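Local coordinates for intimin (Escherichia coli O127:H6 str. E2348/69, PDB 6TQD), which probably serves as a surface adhesin of attaching and effacing bacteria, this part forming the extended juncture domains at the base of its extracellular passenger, at residues 62-70 and 98-106. Residues are numbered along the deposited sequence; the frame is centred on the assembly and turned at random.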
loop_
_atom_site.group_PDB
_atom_site.type_symbol
_atom_site.label_atom_id
_atom_site.label_comp_id
_atom_site.label_asym_id
_atom_site.label_seq_id
_atom_site.Cartn_x
_atom_site.Cartn_y
_atom_site.Cartn_z
ATOM N N TYR A 62 12.318 -11.853 15.899
ATOM C CA TYR A 62 12.254 -10.422 15.666
ATOM C C TYR A 62 10.911 -10.045 15.062
ATOM O O TYR A 62 10.198 -10.879 14.501
ATOM C CB TYR A 62 13.384 -9.980 14.720
ATOM C CG TYR A 62 14.700 -9.927 15.438
ATOM C CD1 TYR A 62 15.504 -11.060 15.546
ATOM C CD2 TYR A 62 15.131 -8.763 16.030
ATOM C CE1 TYR A 62 16.699 -11.011 16.232
ATOM C CE2 TYR A 62 16.318 -8.694 16.688
ATOM C CZ TYR A 62 17.096 -9.832 16.806
ATOM O OH TYR A 62 18.291 -9.756 17.477
ATOM N N GLN A 63 10.580 -8.773 15.194
ATOM C CA GLN A 63 9.345 -8.233 14.648
ATOM C C GLN A 63 9.610 -6.826 14.143
ATOM O O GLN A 63 10.519 -6.134 14.613
ATOM C CB GLN A 63 8.240 -8.189 15.705
ATOM C CG GLN A 63 8.538 -7.286 16.884
ATOM C CD GLN A 63 7.658 -7.590 18.094
ATOM O OE1 GLN A 63 6.936 -8.587 18.121
ATOM N NE2 GLN A 63 7.698 -6.706 19.079
ATOM N N ALA A 64 8.800 -6.400 13.190
ATOM C CA ALA A 64 8.877 -5.059 12.649
ATOM C C ALA A 64 7.695 -4.259 13.172
ATOM O O ALA A 64 6.559 -4.747 13.150
ATOM C CB ALA A 64 8.852 -5.085 11.121
ATOM N N ILE A 65 7.976 -3.061 13.666
ATOM C CA ILE A 65 6.964 -2.060 13.985
ATOM C C ILE A 65 6.885 -1.147 12.771
ATOM O O ILE A 65 7.845 -0.448 12.446
ATOM C CB ILE A 65 7.320 -1.275 15.248
ATOM C CG1 ILE A 65 7.666 -2.225 16.403
ATOM C CG2 ILE A 65 6.168 -0.340 15.614
ATOM C CD1 ILE A 65 6.653 -3.312 16.650
ATOM N N LEU A 66 5.742 -1.162 12.090
ATOM C CA LEU A 66 5.620 -0.436 10.837
ATOM C C LEU A 66 5.347 1.043 11.091
ATOM O O LEU A 66 4.619 1.390 12.028
ATOM C CB LEU A 66 4.493 -1.039 10.005
ATOM C CG LEU A 66 4.912 -2.211 9.102
ATOM C CD1 LEU A 66 5.613 -3.299 9.892
ATOM C CD2 LEU A 66 3.732 -2.789 8.340
ATOM N N PRO A 67 5.932 1.934 10.300
ATOM C CA PRO A 67 5.655 3.367 10.475
ATOM C C PRO A 67 4.241 3.725 10.024
ATOM O O PRO A 67 3.498 2.903 9.483
ATOM C CB PRO A 67 6.703 4.047 9.593
ATOM C CG PRO A 67 7.021 3.056 8.559
ATOM C CD PRO A 67 6.908 1.700 9.224
ATOM N N ALA A 68 3.881 4.982 10.260
ATOM C CA ALA A 68 2.656 5.525 9.699
ATOM C C ALA A 68 2.750 5.594 8.180
ATOM O O ALA A 68 3.826 5.748 7.602
ATOM C CB ALA A 68 2.387 6.921 10.254
ATOM N N TYR A 69 1.596 5.484 7.535
ATOM C CA TYR A 69 1.533 5.558 6.086
ATOM C C TYR A 69 1.838 6.978 5.633
ATOM O O TYR A 69 1.370 7.953 6.235
ATOM C CB TYR A 69 0.131 5.174 5.631
ATOM C CG TYR A 69 -0.080 5.120 4.146
ATOM C CD1 TYR A 69 0.324 4.030 3.394
ATOM C CD2 TYR A 69 -0.688 6.178 3.480
ATOM C CE1 TYR A 69 0.115 3.987 2.029
ATOM C CE2 TYR A 69 -0.904 6.144 2.128
ATOM C CZ TYR A 69 -0.498 5.051 1.400
ATOM O OH TYR A 69 -0.718 5.027 0.043
ATOM N N VAL A 70 2.600 7.091 4.556
ATOM C CA VAL A 70 2.971 8.377 3.975
ATOM C C VAL A 70 2.129 8.584 2.725
ATOM O O VAL A 70 2.290 7.871 1.729
ATOM C CB VAL A 70 4.470 8.430 3.650
ATOM C CG1 VAL A 70 4.830 9.755 3.003
ATOM C CG2 VAL A 70 5.308 8.190 4.907
ATOM N N ILE A 98 9.658 -4.426 3.465
ATOM C CA ILE A 98 8.482 -4.159 4.284
ATOM C C ILE A 98 7.662 -3.094 3.568
ATOM O O ILE A 98 8.158 -1.992 3.302
ATOM C CB ILE A 98 8.884 -3.702 5.694
ATOM C CG1 ILE A 98 9.687 -4.817 6.387
ATOM C CG2 ILE A 98 7.664 -3.286 6.519
ATOM C CD1 ILE A 98 10.440 -4.371 7.616
ATOM N N THR A 99 6.418 -3.424 3.250
ATOM C CA THR A 99 5.509 -2.505 2.576
ATOM C C THR A 99 4.374 -2.160 3.525
ATOM O O THR A 99 3.772 -3.053 4.130
ATOM C CB THR A 99 4.960 -3.134 1.302
ATOM O OG1 THR A 99 6.059 -3.482 0.442
ATOM C CG2 THR A 99 4.054 -2.159 0.567
ATOM N N VAL A 100 4.070 -0.874 3.630
ATOM C CA VAL A 100 3.107 -0.343 4.582
ATOM C C VAL A 100 1.867 0.069 3.802
ATOM O O VAL A 100 1.952 0.858 2.847
ATOM C CB VAL A 100 3.693 0.855 5.348
ATOM C CG1 VAL A 100 2.648 1.473 6.257
ATOM C CG2 VAL A 100 4.893 0.408 6.151
ATOM N N LEU A 101 0.728 -0.467 4.207
ATOM C CA LEU A 101 -0.575 -0.087 3.684
ATOM C C LEU A 101 -1.282 0.820 4.680
ATOM O O LEU A 101 -1.024 0.787 5.882
ATOM C CB LEU A 101 -1.424 -1.326 3.416
ATOM C CG LEU A 101 -0.979 -2.253 2.280
ATOM C CD1 LEU A 101 0.211 -3.116 2.677
ATOM C CD2 LEU A 101 -2.130 -3.129 1.828
ATOM N N SER A 102 -2.181 1.651 4.163
ATOM C CA SER A 102 -2.915 2.563 5.026
ATOM C C SER A 102 -4.045 1.828 5.744
ATOM O O SER A 102 -4.446 0.725 5.363
ATOM C CB SER A 102 -3.464 3.717 4.189
ATOM O OG SER A 102 -4.611 3.291 3.477
ATOM N N ASN A 103 -4.559 2.466 6.800
ATOM C CA ASN A 103 -5.619 1.863 7.600
ATOM C C ASN A 103 -6.780 1.366 6.744
ATOM O O ASN A 103 -7.392 0.337 7.049
ATOM C CB ASN A 103 -6.138 2.882 8.621
ATOM C CG ASN A 103 -5.220 3.043 9.803
ATOM O OD1 ASN A 103 -4.678 2.066 10.317
ATOM N ND2 ASN A 103 -5.046 4.280 10.251
ATOM N N GLY A 104 -7.099 2.079 5.676
ATOM C CA GLY A 104 -8.234 1.699 4.858
ATOM C C GLY A 104 -7.982 0.651 3.799
ATOM O O GLY A 104 -8.897 0.339 3.032
ATOM N N GLN A 105 -6.790 0.069 3.740
ATOM C CA GLN A 105 -6.433 -0.879 2.695
ATOM C C GLN A 105 -6.272 -2.273 3.281
ATOM O O GLN A 105 -6.113 -2.448 4.492
ATOM C CB GLN A 105 -5.142 -0.414 1.998
ATOM C CG GLN A 105 -5.314 0.921 1.236
ATOM C CD GLN A 105 -4.014 1.643 0.917
ATOM O OE1 GLN A 105 -2.922 1.214 1.297
ATOM N NE2 GLN A 105 -4.129 2.763 0.205
ATOM N N VAL A 106 -6.287 -3.273 2.401
ATOM C CA VAL A 106 -6.315 -4.680 2.793
ATOM C C VAL A 106 -5.114 -5.400 2.203
ATOM O O VAL A 106 -4.893 -5.371 0.986
ATOM C CB VAL A 106 -7.630 -5.356 2.352
ATOM C CG1 VAL A 106 -7.630 -6.826 2.724
ATOM C CG2 VAL A 106 -8.835 -4.639 2.980
HETATM O O HOH W 1 -3.032 5.396 -1.015
#
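Ala64 and Leu66 face Ile98 and Val100 across the interior of a beta-sandwich, the N-terminal of two such domains in this fragment: strand 62-65 belongs to one sheet and strand 90-101 to the other. No hydrogen bond crosses between the segments; at the sandwich end the contact is mainly apolar packing. Ala64 CB meets Ile98 CD1 at 3.9 Å, while Leu66 CG sits over the gap between two methyls, Ile98 CG2 and Val100 CG2, each at 3.9 Å. Val100 closes this tightly packed end with both branches: CG2 lies against Pro67 CD at the same time as it touches Leu66, and CG1, anti to the backbone N (chi1 175°), reaches Pro67 O at 3.6 Å. Tyr77 of strand 76-85 packs on both Pro67 and Val100.

Beyond the strands the contact passes to a more open, water-linked side where segment 98-106 runs on toward the second domain, a bacterial Ig-like one. There Tyr69 lays one ring face over Ser102, whose CB stands 3.7 Å from the ring centroid in a CH-pi contact, 14° off the normal. Val100 O approaches the same ring at its edge, 3.6 Å from CD1. The type I turn from Ser102 to Gln105 is closed by the backbone hydrogen bond from Gln105 N to Ser102 O, and the extended Gln105 side chain reaches across the turn, its OE1 accepting the N-H of Ser102 in a nearly straight bond (3.0 Å, 166°), the donor lying well above the carbonyl plane. Its amide stands nearly perpendicular to the Tyr69 ring, and one water joins their ends, 2.6 Å from Tyr69 OH and weakly bonded to Gln105 NE2.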